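Long-range contacts in V-type ATPase 116 kDa subunit (Meiothermus ruber, PDB 3RRK), which forms the cytoplasmic N-terminal domain of subunit I, a homologue of V-ATPase subunit a, and probably serves rotary proton transport within the whole enzyme: residues E126-A131 / A211-P216; E133-L138 / Q186-V191; A67-A72 / A262-A267. All blocks are in the same frame, centred on the assembly; numbering follows the deposited sequence.

Contact 1. Residues E126-A131 / A211-P216; sequences ELFGKA and AELRFP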
ATOM      1  N   GLU A 126     -13.357  -8.673 -16.278  1.00 62.44           N
ATOM      2  CA  GLU A 126     -14.073  -7.624 -17.009  1.00 66.84           C
ATOM      3  C   GLU A 126     -13.386  -7.295 -18.327  1.00 61.39           C
ATOM      4  O   GLU A 126     -14.023  -7.114 -19.356  1.00 66.55           O
ATOM      5  CB  GLU A 126     -14.151  -6.339 -16.188  1.00 73.75           C
ATOM      6  CG  GLU A 126     -15.167  -6.347 -15.080  1.00 84.78           C
ATOM      7  CD  GLU A 126     -15.559  -4.945 -14.670  1.00 90.86           C
ATOM      8  OE1 GLU A 126     -15.720  -4.095 -15.577  1.00 89.46           O
ATOM      9  OE2 GLU A 126     -15.696  -4.691 -13.451  1.00 95.11           O
ATOM     10  N   LEU A 127     -12.070  -7.210 -18.275  1.00 60.08           N
ATOM     11  CA  LEU A 127     -11.282  -6.925 -19.450  1.00 63.94           C
ATOM     12  C   LEU A 127     -11.216  -8.099 -20.425  1.00 61.36           C
ATOM     13  O   LEU A 127     -11.524  -7.943 -21.603  1.00 60.33           O
ATOM     14  CB  LEU A 127      -9.878  -6.517 -19.014  1.00 63.50           C
ATOM     15  CG  LEU A 127      -9.816  -5.060 -18.567  1.00 64.45           C
ATOM     16  CD1 LEU A 127      -8.475  -4.751 -17.947  1.00 68.29           C
ATOM     17  CD2 LEU A 127     -10.077  -4.174 -19.752  1.00 58.76           C
ATOM     18  N   PHE A 128     -10.818  -9.273 -19.926  1.00 57.29           N
ATOM     19  CA  PHE A 128     -10.579 -10.437 -20.779  1.00 51.31           C
ATOM     20  C   PHE A 128     -11.735 -11.447 -20.910  1.00 56.59           C
ATOM     21  O   PHE A 128     -11.650 -12.402 -21.675  1.00 61.80           O
ATOM     22  CB  PHE A 128      -9.326 -11.151 -20.313  1.00 54.40           C
ATOM     23  CG  PHE A 128      -8.120 -10.288 -20.293  1.00 61.16           C
ATOM     24  CD1 PHE A 128      -7.232 -10.294 -21.352  1.00 67.20           C
ATOM     25  CD2 PHE A 128      -7.867  -9.460 -19.212  1.00 70.34           C
ATOM     26  CE1 PHE A 128      -6.102  -9.482 -21.332  1.00 73.12           C
ATOM     27  CE2 PHE A 128      -6.743  -8.642 -19.187  1.00 69.82           C
ATOM     28  CZ  PHE A 128      -5.861  -8.652 -20.252  1.00 68.82           C
ATOM     29  N   GLY A 129     -12.813 -11.225 -20.178  1.00 56.66           N
ATOM     30  CA  GLY A 129     -13.935 -12.142 -20.184  1.00 69.13           C
ATOM     31  C   GLY A 129     -14.430 -12.622 -21.536  1.00 75.47           C
ATOM     32  O   GLY A 129     -14.293 -13.802 -21.865  1.00 76.71           O
ATOM     33  N   LYS A 130     -15.031 -11.723 -22.311  1.00 78.95           N
ATOM     34  CA  LYS A 130     -15.609 -12.106 -23.595  1.00 77.69           C
ATOM     35  C   LYS A 130     -14.561 -12.648 -24.552  1.00 75.09           C
ATOM     36  O   LYS A 130     -14.841 -13.555 -25.320  1.00 81.25           O
ATOM     37  CB  LYS A 130     -16.382 -10.952 -24.235  1.00 86.19           C
ATOM     38  CG  LYS A 130     -17.667 -10.598 -23.504  1.00106.85           C
ATOM     39  CD  LYS A 130     -18.580 -11.815 -23.321  1.00122.95           C
ATOM     40  CE  LYS A 130     -19.659 -11.542 -22.267  1.00136.75           C
ATOM     41  NZ  LYS A 130     -20.708 -12.606 -22.195  1.00143.25           N
ATOM     42  N   ALA A 131     -13.352 -12.100 -24.496  1.00 71.81           N
ATOM     43  CA  ALA A 131     -12.278 -12.555 -25.366  1.00 71.12           C
ATOM     44  C   ALA A 131     -11.954 -14.022 -25.097  1.00 77.09           C
ATOM     45  O   ALA A 131     -11.844 -14.822 -26.025  1.00 82.33           O
ATOM     46  CB  ALA A 131     -11.047 -11.701 -25.178  1.00 67.52           C
ATOM     47  N   ALA A 211       0.700  -9.731 -31.898  1.00 74.12           N
ATOM     48  CA  ALA A 211       1.312 -10.613 -30.918  1.00 64.33           C
ATOM     49  C   ALA A 211       0.266 -11.492 -30.267  1.00 63.31           C
ATOM     50  O   ALA A 211      -0.922 -11.164 -30.280  1.00 66.03           O
ATOM     51  CB  ALA A 211       2.056  -9.802 -29.857  1.00 48.76           C
ATOM     52  N   GLU A 212       0.714 -12.610 -29.700  1.00 60.13           N
ATOM     53  CA  GLU A 212      -0.174 -13.451 -28.915  1.00 62.08           C
ATOM     54  C   GLU A 212      -0.815 -12.649 -27.784  1.00 63.05           C
ATOM     55  O   GLU A 212      -0.164 -11.843 -27.120  1.00 59.72           O
ATOM     56  CB  GLU A 212       0.558 -14.667 -28.359  1.00 64.61           C
ATOM     57  CG  GLU A 212      -0.207 -15.323 -27.239  1.00 73.77           C
ATOM     58  CD  GLU A 212       0.208 -16.758 -26.976  1.00 76.02           C
ATOM     59  OE1 GLU A 212       1.208 -17.220 -27.578  1.00 70.74           O
ATOM     60  OE2 GLU A 212      -0.483 -17.412 -26.156  1.00 70.67           O
ATOM     61  N   LEU A 213      -2.109 -12.853 -27.593  1.00 66.18           N
ATOM     62  CA  LEU A 213      -2.815 -12.224 -26.495  1.00 64.82           C
ATOM     63  C   LEU A 213      -2.481 -13.001 -25.229  1.00 65.84           C
ATOM     64  O   LEU A 213      -2.693 -14.212 -25.157  1.00 68.94           O
ATOM     65  CB  LEU A 213      -4.324 -12.228 -26.757  1.00 67.52           C
ATOM     66  CG  LEU A 213      -5.273 -11.886 -25.607  1.00 66.27           C
ATOM     67  CD1 LEU A 213      -4.911 -10.547 -24.963  1.00 58.56           C
ATOM     68  CD2 LEU A 213      -6.721 -11.890 -26.095  1.00 58.92           C
ATOM     69  N   ARG A 214      -1.921 -12.302 -24.249  1.00 64.48           N
ATOM     70  CA  ARG A 214      -1.581 -12.902 -22.979  1.00 65.85           C
ATOM     71  C   ARG A 214      -2.734 -12.645 -22.027  1.00 69.73           C
ATOM     72  O   ARG A 214      -3.385 -11.610 -22.093  1.00 69.04           O
ATOM     73  CB  ARG A 214      -0.297 -12.293 -22.415  1.00 71.06           C
ATOM     74  CG  ARG A 214       0.935 -12.430 -23.304  1.00 79.96           C
ATOM     75  CD  ARG A 214       1.448 -13.863 -23.346  1.00 87.98           C
ATOM     76  NE  ARG A 214       2.386 -14.061 -24.452  1.00 97.68           N
ATOM     77  CZ  ARG A 214       2.997 -15.212 -24.732  1.00100.65           C
ATOM     78  NH1 ARG A 214       2.782 -16.286 -23.982  1.00105.19           N
ATOM     79  NH2 ARG A 214       3.831 -15.291 -25.761  1.00 93.33           N
ATOM     80  N   PHE A 215      -3.009 -13.608 -21.162  1.00 69.77           N
ATOM     81  CA  PHE A 215      -3.970 -13.396 -20.103  1.00 59.71           C
ATOM     82  C   PHE A 215      -3.195 -13.226 -18.834  1.00 64.07           C
ATOM     83  O   PHE A 215      -2.232 -13.946 -18.598  1.00 74.34           O
ATOM     84  CB  PHE A 215      -4.955 -14.549 -20.030  1.00 60.86           C
ATOM     85  CG  PHE A 215      -5.917 -14.550 -21.163  1.00 64.79           C
ATOM     86  CD1 PHE A 215      -7.115 -13.854 -21.069  1.00 71.53           C
ATOM     87  CD2 PHE A 215      -5.607 -15.186 -22.345  1.00 64.85           C
ATOM     88  CE1 PHE A 215      -8.007 -13.821 -22.125  1.00 66.33           C
ATOM     89  CE2 PHE A 215      -6.493 -15.168 -23.405  1.00 70.57           C
ATOM     90  CZ  PHE A 215      -7.700 -14.477 -23.290  1.00 71.36           C
ATOM     91  N   PRO A 216      -3.589 -12.241 -18.025  1.00 62.73           N
ATOM     92  CA  PRO A 216      -2.819 -11.866 -16.844  1.00 62.75           C
ATOM     93  C   PRO A 216      -2.918 -12.946 -15.781  1.00 71.48           C
ATOM     94  O   PRO A 216      -3.859 -13.751 -15.806  1.00 73.67           O
ATOM     95  CB  PRO A 216      -3.537 -10.607 -16.368  1.00 62.48           C
ATOM     96  CG  PRO A 216      -4.950 -10.805 -16.805  1.00 57.23           C
ATOM     97  CD  PRO A 216      -4.845 -11.480 -18.133  1.00 61.05           C
TER
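Phe128 and Phe215 both carry CG anti to the carbonyl carbon (chi1 -57° in Phe128), and from these torsions the two side chains run past each other in opposing senses as the helix 126-131 meets the extended 211-216. Their ring centroids are 5.4 Å apart with planes at 58°, an oblique pairing that is neither a stack nor an edge-to-face contact. The touch is made along one side of the Phe215 ring: its CE1 comes 3.5 Å from Phe128 CB, with that CB near the plane of the Phe215 ring, while CD1 lies 3.6 Å from Phe128 CD1.

One face of the Phe128 ring is taken by Pro216. Its CD sits over the middle of the ring, 3.6 Å from the centroid and 14° off the normal, which meets the geometry of a CH-pi contact; CG of the same proline leans over the CE2 side. Leu213 approaches from another direction, its CD1 standing in the ring plane at the edge, 4.0 Å from Phe128 CE1. The second methyl of Leu213, CD2, reaches back to Ala131 CB at 4.4 Å. No hydrogen bond crosses this interface, which is held by apolar contacts and the CH-pi contact. An alanine in place of Phe128 would probably leave Pro216 CD without its ring face and open a gap between Phe215 and Leu213.

Along the loop, Leu213 bonds through its backbone to Pro152 and packs on Leu154, both of strand 148-155. Met231 of helix 224-281 touches both phenylalanines, while Phe215 also lies on Ala132 and Leu135. The linker that leads from helix 198-206 to helix 224-281 is thereby held against helix 94-138 and the edge strand 148-155.

Contact 2. Residues E133-L138 / Q186-V191; sequences EKLAAL and QLAALV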
ATOM      1  N   GLU A 133     -13.895 -16.244 -23.725  1.00 76.08           N
ATOM      2  CA  GLU A 133     -15.039 -17.064 -24.105  1.00 76.72           C
ATOM      3  C   GLU A 133     -14.959 -17.371 -25.591  1.00 83.30           C
ATOM      4  O   GLU A 133     -14.999 -18.533 -26.002  1.00 87.85           O
ATOM      5  CB  GLU A 133     -16.346 -16.346 -23.772  1.00 76.34           C
ATOM      6  CG  GLU A 133     -17.584 -17.052 -24.251  1.00 88.81           C
ATOM      7  CD  GLU A 133     -18.863 -16.396 -23.758  1.00103.64           C
ATOM      8  OE1 GLU A 133     -18.851 -15.835 -22.644  1.00101.44           O
ATOM      9  OE2 GLU A 133     -19.884 -16.446 -24.486  1.00115.89           O
ATOM     10  N   LYS A 134     -14.815 -16.321 -26.390  1.00 85.74           N
ATOM     11  CA  LYS A 134     -14.750 -16.456 -27.840  1.00 87.11           C
ATOM     12  C   LYS A 134     -13.640 -17.410 -28.280  1.00 77.75           C
ATOM     13  O   LYS A 134     -13.885 -18.367 -29.011  1.00 81.79           O
ATOM     14  CB  LYS A 134     -14.559 -15.087 -28.508  1.00 89.07           C
ATOM     15  CG  LYS A 134     -15.676 -14.069 -28.250  1.00 90.97           C
ATOM     16  CD  LYS A 134     -17.040 -14.696 -28.358  1.00 97.40           C
ATOM     17  CE  LYS A 134     -18.130 -13.642 -28.312  1.00107.79           C
ATOM     18  NZ  LYS A 134     -18.146 -12.795 -29.540  1.00109.20           N
ATOM     19  N   LEU A 135     -12.424 -17.136 -27.825  1.00 66.96           N
ATOM     20  CA  LEU A 135     -11.242 -17.890 -28.223  1.00 64.77           C
ATOM     21  C   LEU A 135     -11.314 -19.349 -27.821  1.00 71.50           C
ATOM     22  O   LEU A 135     -10.936 -20.235 -28.590  1.00 79.91           O
ATOM     23  CB  LEU A 135      -9.992 -17.266 -27.611  1.00 59.82           C
ATOM     24  CG  LEU A 135      -9.657 -15.877 -28.137  1.00 61.61           C
ATOM     25  CD1 LEU A 135      -8.630 -15.206 -27.236  1.00 62.82           C
ATOM     26  CD2 LEU A 135      -9.159 -15.976 -29.566  1.00 57.25           C
ATOM     27  N   ALA A 136     -11.788 -19.592 -26.607  1.00 68.79           N
ATOM     28  CA  ALA A 136     -11.949 -20.952 -26.107  1.00 65.34           C
ATOM     29  C   ALA A 136     -12.812 -21.787 -27.047  1.00 68.67           C
ATOM     30  O   ALA A 136     -12.530 -22.962 -27.282  1.00 73.24           O
ATOM     31  CB  ALA A 136     -12.565 -20.931 -24.712  1.00 55.89           C
ATOM     32  N   ALA A 137     -13.875 -21.171 -27.550  1.00 62.32           N
ATOM     33  CA  ALA A 137     -14.815 -21.837 -28.428  1.00 69.02           C
ATOM     34  C   ALA A 137     -14.166 -22.055 -29.785  1.00 77.66           C
ATOM     35  O   ALA A 137     -14.230 -23.149 -30.354  1.00 84.55           O
ATOM     36  CB  ALA A 137     -16.052 -21.013 -28.568  1.00 52.77           C
ATOM     37  N   LEU A 138     -13.528 -21.004 -30.291  1.00 75.69           N
ATOM     38  CA  LEU A 138     -12.765 -21.087 -31.525  1.00 72.96           C
ATOM     39  C   LEU A 138     -11.793 -22.248 -31.461  1.00 72.22           C
ATOM     40  O   LEU A 138     -11.490 -22.866 -32.475  1.00 78.10           O
ATOM     41  CB  LEU A 138     -11.979 -19.793 -31.757  1.00 73.50           C
ATOM     42  CG  LEU A 138     -12.758 -18.605 -32.316  1.00 72.40           C
ATOM     43  CD1 LEU A 138     -11.811 -17.489 -32.692  1.00 65.39           C
ATOM     44  CD2 LEU A 138     -13.546 -19.047 -33.524  1.00 70.28           C
ATOM     45  N   GLN A 186     -12.526  -4.767 -31.554  1.00 94.63           N
ATOM     46  CA  GLN A 186     -11.553  -5.608 -32.230  1.00 96.11           C
ATOM     47  C   GLN A 186     -12.144  -6.967 -32.589  1.00 92.10           C
ATOM     48  O   GLN A 186     -13.341  -7.212 -32.419  1.00 88.44           O
ATOM     49  CB  GLN A 186     -10.325  -5.805 -31.338  1.00101.19           C
ATOM     50  CG  GLN A 186      -9.667  -4.509 -30.882  1.00105.54           C
ATOM     51  CD  GLN A 186      -8.450  -4.743 -30.007  1.00107.54           C
ATOM     52  OE1 GLN A 186      -7.401  -5.188 -30.482  1.00106.98           O
ATOM     53  NE2 GLN A 186      -8.585  -4.446 -28.717  1.00108.82           N
ATOM     54  N   LEU A 187     -11.281  -7.846 -33.082  1.00 89.12           N
ATOM     55  CA  LEU A 187     -11.665  -9.203 -33.419  1.00 86.92           C
ATOM     56  C   LEU A 187     -10.773 -10.178 -32.667  1.00 85.92           C
ATOM     57  O   LEU A 187      -9.550 -10.039 -32.685  1.00 91.20           O
ATOM     58  CB  LEU A 187     -11.502  -9.433 -34.916  1.00 88.30           C
ATOM     59  CG  LEU A 187     -12.354  -8.594 -35.859  1.00 91.91           C
ATOM     60  CD1 LEU A 187     -11.904  -8.838 -37.286  1.00 95.20           C
ATOM     61  CD2 LEU A 187     -13.821  -8.940 -35.682  1.00 93.64           C
ATOM     62  N   ALA A 188     -11.381 -11.154 -31.994  1.00 77.63           N
ATOM     63  CA  ALA A 188     -10.622 -12.228 -31.376  1.00 70.27           C
ATOM     64  C   ALA A 188     -10.330 -13.275 -32.444  1.00 75.99           C
ATOM     65  O   ALA A 188     -11.243 -13.886 -32.997  1.00 73.76           O
ATOM     66  CB  ALA A 188     -11.401 -12.835 -30.233  1.00 69.57           C
ATOM     67  N   ALA A 189      -9.055 -13.459 -32.758  1.00 73.31           N
ATOM     68  CA  ALA A 189      -8.659 -14.403 -33.788  1.00 67.17           C
ATOM     69  C   ALA A 189      -7.864 -15.539 -33.176  1.00 69.44           C
ATOM     70  O   ALA A 189      -7.298 -15.400 -32.098  1.00 76.68           O
ATOM     71  CB  ALA A 189      -7.838 -13.709 -34.850  1.00 60.56           C
ATOM     72  N   LEU A 190      -7.825 -16.664 -33.873  1.00 64.14           N
ATOM     73  CA  LEU A 190      -7.045 -17.799 -33.435  1.00 61.23           C
ATOM     74  C   LEU A 190      -6.416 -18.456 -34.658  1.00 64.54           C
ATOM     75  O   LEU A 190      -7.074 -18.621 -35.687  1.00 65.57           O
ATOM     76  CB  LEU A 190      -7.949 -18.790 -32.707  1.00 64.76           C
ATOM     77  CG  LEU A 190      -7.291 -20.066 -32.178  1.00 69.02           C
ATOM     78  CD1 LEU A 190      -6.641 -19.796 -30.837  1.00 70.12           C
ATOM     79  CD2 LEU A 190      -8.314 -21.184 -32.061  1.00 74.97           C
ATOM     80  N   VAL A 191      -5.137 -18.805 -34.557  1.00 63.17           N
ATOM     81  CA  VAL A 191      -4.492 -19.583 -35.601  1.00 64.12           C
ATOM     82  C   VAL A 191      -4.169 -20.952 -35.054  1.00 66.16           C
ATOM     83  O   VAL A 191      -3.829 -21.093 -33.879  1.00 63.52           O
ATOM     84  CB  VAL A 191      -3.173 -18.978 -36.070  1.00 65.30           C
ATOM     85  CG1 VAL A 191      -2.741 -19.639 -37.394  1.00 63.27           C
ATOM     86  CG2 VAL A 191      -3.321 -17.498 -36.237  1.00 71.06           C
TER
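Aliphatic packing between Leu135 and Leu138 of the helix and Ala188 and Leu190 of the strand accounts for most of this interface. The helix segment 133-138 runs over the strand 187-191 with axes 8.2 Å apart at closest approach and N-to-C directions differing by 29°, so the two elements lie roughly parallel. Ala188 and Leu190 point toward the helix, whereas Ala189 between them points away. Leu135 CD2 rests 3.9 Å from Ala188 CB, and Lys134 adds its CB, 4.2 Å from that same methyl carbon. Further along, Leu138 and Leu190 overlap flank to flank, pointing opposite ways: Leu190 holds CG anti to the backbone N (chi1 180°), and its CD2 comes to 3.9 Å from Leu138 CB.

A second kind of contact sets methyl groups against backbone atoms. Leu138 CD1 lies 3.7 Å from Ala188 O, and Leu135 CD2 is also modelled close to the carbonyl of Ala189. In the reverse sense, Leu190 CD2 approaches Leu138 O at 3.6 Å. These are van der Waals neighbours, since no hydrogen bond joins the segments. The strand's backbone pairs are made within its own sheet instead: Ala189 with Phe153 on one flank, Ala188 with Glu181 and Leu190 with Glu179 on the other.

The one charged side chain that takes part, Lys134, contributes through its aliphatic root; farther out the chain departs to Pro182, whose O accepts a weak hydrogen bond from NZ.

Strand 187-194 is central in a three-stranded antiparallel sheet packed between helix 94-138 and, through Ala189 and Val191, helix 158-172, an alpha/beta layering. The chemistry thus implies a hydrophobic layer: buried aliphatic surface, without directional bonds between these segments, fixes helix 94-138 to the sheet.

Contact 3. Residues A67-A72 / A262-A267; sequences AVVSQA and ALWTRA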
ATOM      1  N   ALA A  67       6.183   1.204  15.591  1.00 49.29           N
ATOM      2  CA  ALA A  67       5.458   0.037  15.091  1.00 44.98           C
ATOM      3  C   ALA A  67       3.959   0.225  15.322  1.00 48.99           C
ATOM      4  O   ALA A  67       3.144  -0.090  14.451  1.00 49.59           O
ATOM      5  CB  ALA A  67       5.970  -1.253  15.769  1.00 35.94           C
ATOM      6  N   VAL A  68       3.594   0.747  16.492  1.00 45.35           N
ATOM      7  CA  VAL A  68       2.213   1.162  16.707  1.00 51.54           C
ATOM      8  C   VAL A  68       1.756   2.182  15.654  1.00 50.46           C
ATOM      9  O   VAL A  68       0.699   2.028  15.056  1.00 56.71           O
ATOM     10  CB  VAL A  68       1.980   1.757  18.095  1.00 57.98           C
ATOM     11  CG1 VAL A  68       0.532   2.170  18.226  1.00 50.49           C
ATOM     12  CG2 VAL A  68       2.355   0.774  19.184  1.00 36.46           C
ATOM     13  N   VAL A  69       2.558   3.207  15.400  1.00 50.73           N
ATOM     14  CA  VAL A  69       2.175   4.187  14.386  1.00 56.77           C
ATOM     15  C   VAL A  69       1.932   3.510  13.035  1.00 54.61           C
ATOM     16  O   VAL A  69       0.909   3.709  12.386  1.00 57.23           O
ATOM     17  CB  VAL A  69       3.236   5.298  14.213  1.00 55.84           C
ATOM     18  CG1 VAL A  69       3.030   6.026  12.891  1.00 50.18           C
ATOM     19  CG2 VAL A  69       3.208   6.269  15.388  1.00 57.02           C
ATOM     20  N   SER A  70       2.886   2.706  12.611  1.00 50.14           N
ATOM     21  CA  SER A  70       2.800   2.064  11.307  1.00 47.80           C
ATOM     22  C   SER A  70       1.637   1.061  11.187  1.00 52.43           C
ATOM     23  O   SER A  70       0.967   1.007  10.170  1.00 56.17           O
ATOM     24  CB  SER A  70       4.140   1.414  10.982  1.00 51.00           C
ATOM     25  OG  SER A  70       3.956   0.241  10.225  1.00 72.02           O
ATOM     26  N   GLN A  71       1.379   0.285  12.233  1.00 45.42           N
ATOM     27  CA  GLN A  71       0.277  -0.681  12.196  1.00 47.80           C
ATOM     28  C   GLN A  71      -1.106  -0.043  12.221  1.00 53.66           C
ATOM     29  O   GLN A  71      -2.046  -0.556  11.610  1.00 52.91           O
ATOM     30  CB  GLN A  71       0.373  -1.666  13.357  1.00 48.84           C
ATOM     31  CG  GLN A  71       1.451  -2.706  13.237  1.00 51.77           C
ATOM     32  CD  GLN A  71       1.801  -3.321  14.591  1.00 73.00           C
ATOM     33  OE1 GLN A  71       2.968  -3.598  14.863  1.00 90.48           O
ATOM     34  NE2 GLN A  71       0.796  -3.525  15.445  1.00 69.44           N
ATOM     35  N   ALA A  72      -1.245   1.052  12.959  1.00 53.15           N
ATOM     36  CA  ALA A  72      -2.509   1.770  12.967  1.00 50.25           C
ATOM     37  C   ALA A  72      -2.755   2.422  11.599  1.00 51.25           C
ATOM     38  O   ALA A  72      -3.856   2.324  11.061  1.00 43.32           O
ATOM     39  CB  ALA A  72      -2.544   2.798  14.085  1.00 47.36           C
ATOM     40  N   ALA A 262      -7.318   6.821  17.966  1.00 53.71           N
ATOM     41  CA  ALA A 262      -6.764   7.211  19.262  1.00 50.53           C
ATOM     42  C   ALA A 262      -5.378   6.608  19.533  1.00 63.06           C
ATOM     43  O   ALA A 262      -4.584   7.187  20.267  1.00 59.28           O
ATOM     44  CB  ALA A 262      -7.706   6.820  20.355  1.00 35.64           C
ATOM     45  N   LEU A 263      -5.117   5.420  18.979  1.00 62.43           N
ATOM     46  CA  LEU A 263      -3.817   4.769  19.112  1.00 57.65           C
ATOM     47  C   LEU A 263      -2.797   5.505  18.262  1.00 56.61           C
ATOM     48  O   LEU A 263      -1.687   5.804  18.700  1.00 54.57           O
ATOM     49  CB  LEU A 263      -3.903   3.308  18.642  1.00 51.35           C
ATOM     50  CG  LEU A 263      -4.684   2.399  19.596  1.00 54.22           C
ATOM     51  CD1 LEU A 263      -5.319   1.208  18.869  1.00 50.56           C
ATOM     52  CD2 LEU A 263      -3.818   1.973  20.783  1.00 44.53           C
ATOM     53  N   TRP A 264      -3.190   5.789  17.029  1.00 46.75           N
ATOM     54  CA  TRP A 264      -2.322   6.466  16.108  1.00 44.61           C
ATOM     55  C   TRP A 264      -1.885   7.777  16.734  1.00 54.28           C
ATOM     56  O   TRP A 264      -0.695   8.135  16.748  1.00 49.65           O
ATOM     57  CB  TRP A 264      -3.072   6.726  14.810  1.00 53.17           C
ATOM     58  CG  TRP A 264      -2.252   7.452  13.795  1.00 59.66           C
ATOM     59  CD1 TRP A 264      -1.333   6.910  12.944  1.00 58.40           C
ATOM     60  CD2 TRP A 264      -2.273   8.862  13.523  1.00 69.33           C
ATOM     61  NE1 TRP A 264      -0.782   7.891  12.158  1.00 69.41           N
ATOM     62  CE2 TRP A 264      -1.333   9.097  12.495  1.00 69.69           C
ATOM     63  CE3 TRP A 264      -2.999   9.942  14.046  1.00 67.23           C
ATOM     64  CZ2 TRP A 264      -1.099  10.379  11.977  1.00 61.80           C
ATOM     65  CZ3 TRP A 264      -2.763  11.213  13.527  1.00 63.13           C
ATOM     66  CH2 TRP A 264      -1.822  11.418  12.505  1.00 58.43           C
ATOM     67  N   THR A 265      -2.868   8.481  17.278  1.00 53.48           N
ATOM     68  CA  THR A 265      -2.641   9.791  17.829  1.00 49.64           C
ATOM     69  C   THR A 265      -1.655   9.724  18.991  1.00 59.01           C
ATOM     70  O   THR A 265      -0.603  10.372  18.978  1.00 66.82           O
ATOM     71  CB  THR A 265      -3.967  10.418  18.229  1.00 52.77           C
ATOM     72  OG1 THR A 265      -4.776  10.535  17.058  1.00 57.43           O
ATOM     73  CG2 THR A 265      -3.765  11.795  18.826  1.00 45.55           C
ATOM     74  N   ARG A 266      -1.964   8.919  19.990  1.00 59.28           N
ATOM     75  CA  ARG A 266      -1.036   8.783  21.103  1.00 61.11           C
ATOM     76  C   ARG A 266       0.383   8.421  20.627  1.00 64.47           C
ATOM     77  O   ARG A 266       1.371   8.955  21.140  1.00 59.89           O
ATOM     78  CB  ARG A 266      -1.573   7.762  22.096  1.00 58.06           C
ATOM     79  CG  ARG A 266      -0.566   7.240  23.090  1.00 57.58           C
ATOM     80  CD  ARG A 266      -0.250   8.244  24.165  1.00 47.83           C
ATOM     81  NE  ARG A 266       0.684   7.702  25.151  1.00 54.07           N
ATOM     82  CZ  ARG A 266       0.356   6.813  26.090  1.00 60.90           C
ATOM     83  NH1 ARG A 266      -0.896   6.338  26.175  1.00 53.02           N
ATOM     84  NH2 ARG A 266       1.286   6.387  26.941  1.00 55.91           N
ATOM     85  N   ALA A 267       0.476   7.532  19.635  1.00 57.93           N
ATOM     86  CA  ALA A 267       1.773   7.041  19.175  1.00 56.20           C
ATOM     87  C   ALA A 267       2.550   8.076  18.368  1.00 57.81           C
ATOM     88  O   ALA A 267       3.752   8.214  18.539  1.00 60.08           O
ATOM     89  CB  ALA A 267       1.636   5.718  18.405  1.00 51.67           C
TER
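The helix segments 67-72 and 262-267 run antiparallel at 147°, their axes approaching to 8.6 Å, with Val69 and Trp264 bringing their CA atoms to 5.3 Å. Ala267 points toward the opposite helix and inserts its CB between two valines, 3.7 Å from Val68 CG1 and 3.4 Å from Val69 CG2. The torsions explain which branches meet it: in Val68 the methyl used, CG1, is anti to the backbone N (chi1 179°), whereas in Val69 it is CG2, the branch anti to the carbonyl carbon, that turns to the alanine.

One turn along, Ala72 meets the base of the tryptophan, its CB 4.0 Å from Trp264 CB and close to the plane of the indole at its edge. Val69 also borders this ring edge: Val69 O stands near the ring plane, 3.9 Å from Trp264 CD1, and Val69 CG1 is 4.3 Å from Trp264 NE1. That nitrogen is satisfied elsewhere, by a hydrogen bond to Glu73 OE2 just beyond 67-72, which would limit rotation of the indole. No hydrogen bond links the two segments themselves.

Other elements close round the pair. Helix 94-138 packs on both members, with Leu101 against Val68 and Ala97 against Leu263, and the indole also touches Thr83 and Pro85. Arg266 turns to a salt bridge with Glu270 and to the carbonyls of Phe90 and Gly92.

Here antiparallel helices pack through alanine and valine side chains with helix 94-138 alongside, as part of a helical bundle. It belongs to the elongated helical part of the domain, consistent with the bar that joins the proximal and distal lobes in the subunit a family.

How the contacts relate
Contacts 1 and 2 are neighbours, with centres 10 Å apart on successive parts of helix 94-138; they meet through Leu135, whose CD1 packs on Leu213 CD2 at 4.0 Å. Contact 3 lies across the chain's centre, about 43 Å from contact 1 and 52 Å from contact 2, centre to centre. In sequence the closures are nested: 133-138/186-191 within 126-131/211-216, and both within 67-72/262-267. Helix 224-281 carries half of contact 3 and also reaches contact 1 through Met231. The outer closure therefore pairs helices of the long bundle, while contact 2 seats the three-stranded sheet on the far end of helix 94-138, and contact 1 ties the connection leading to helix 224-281 to the same helix.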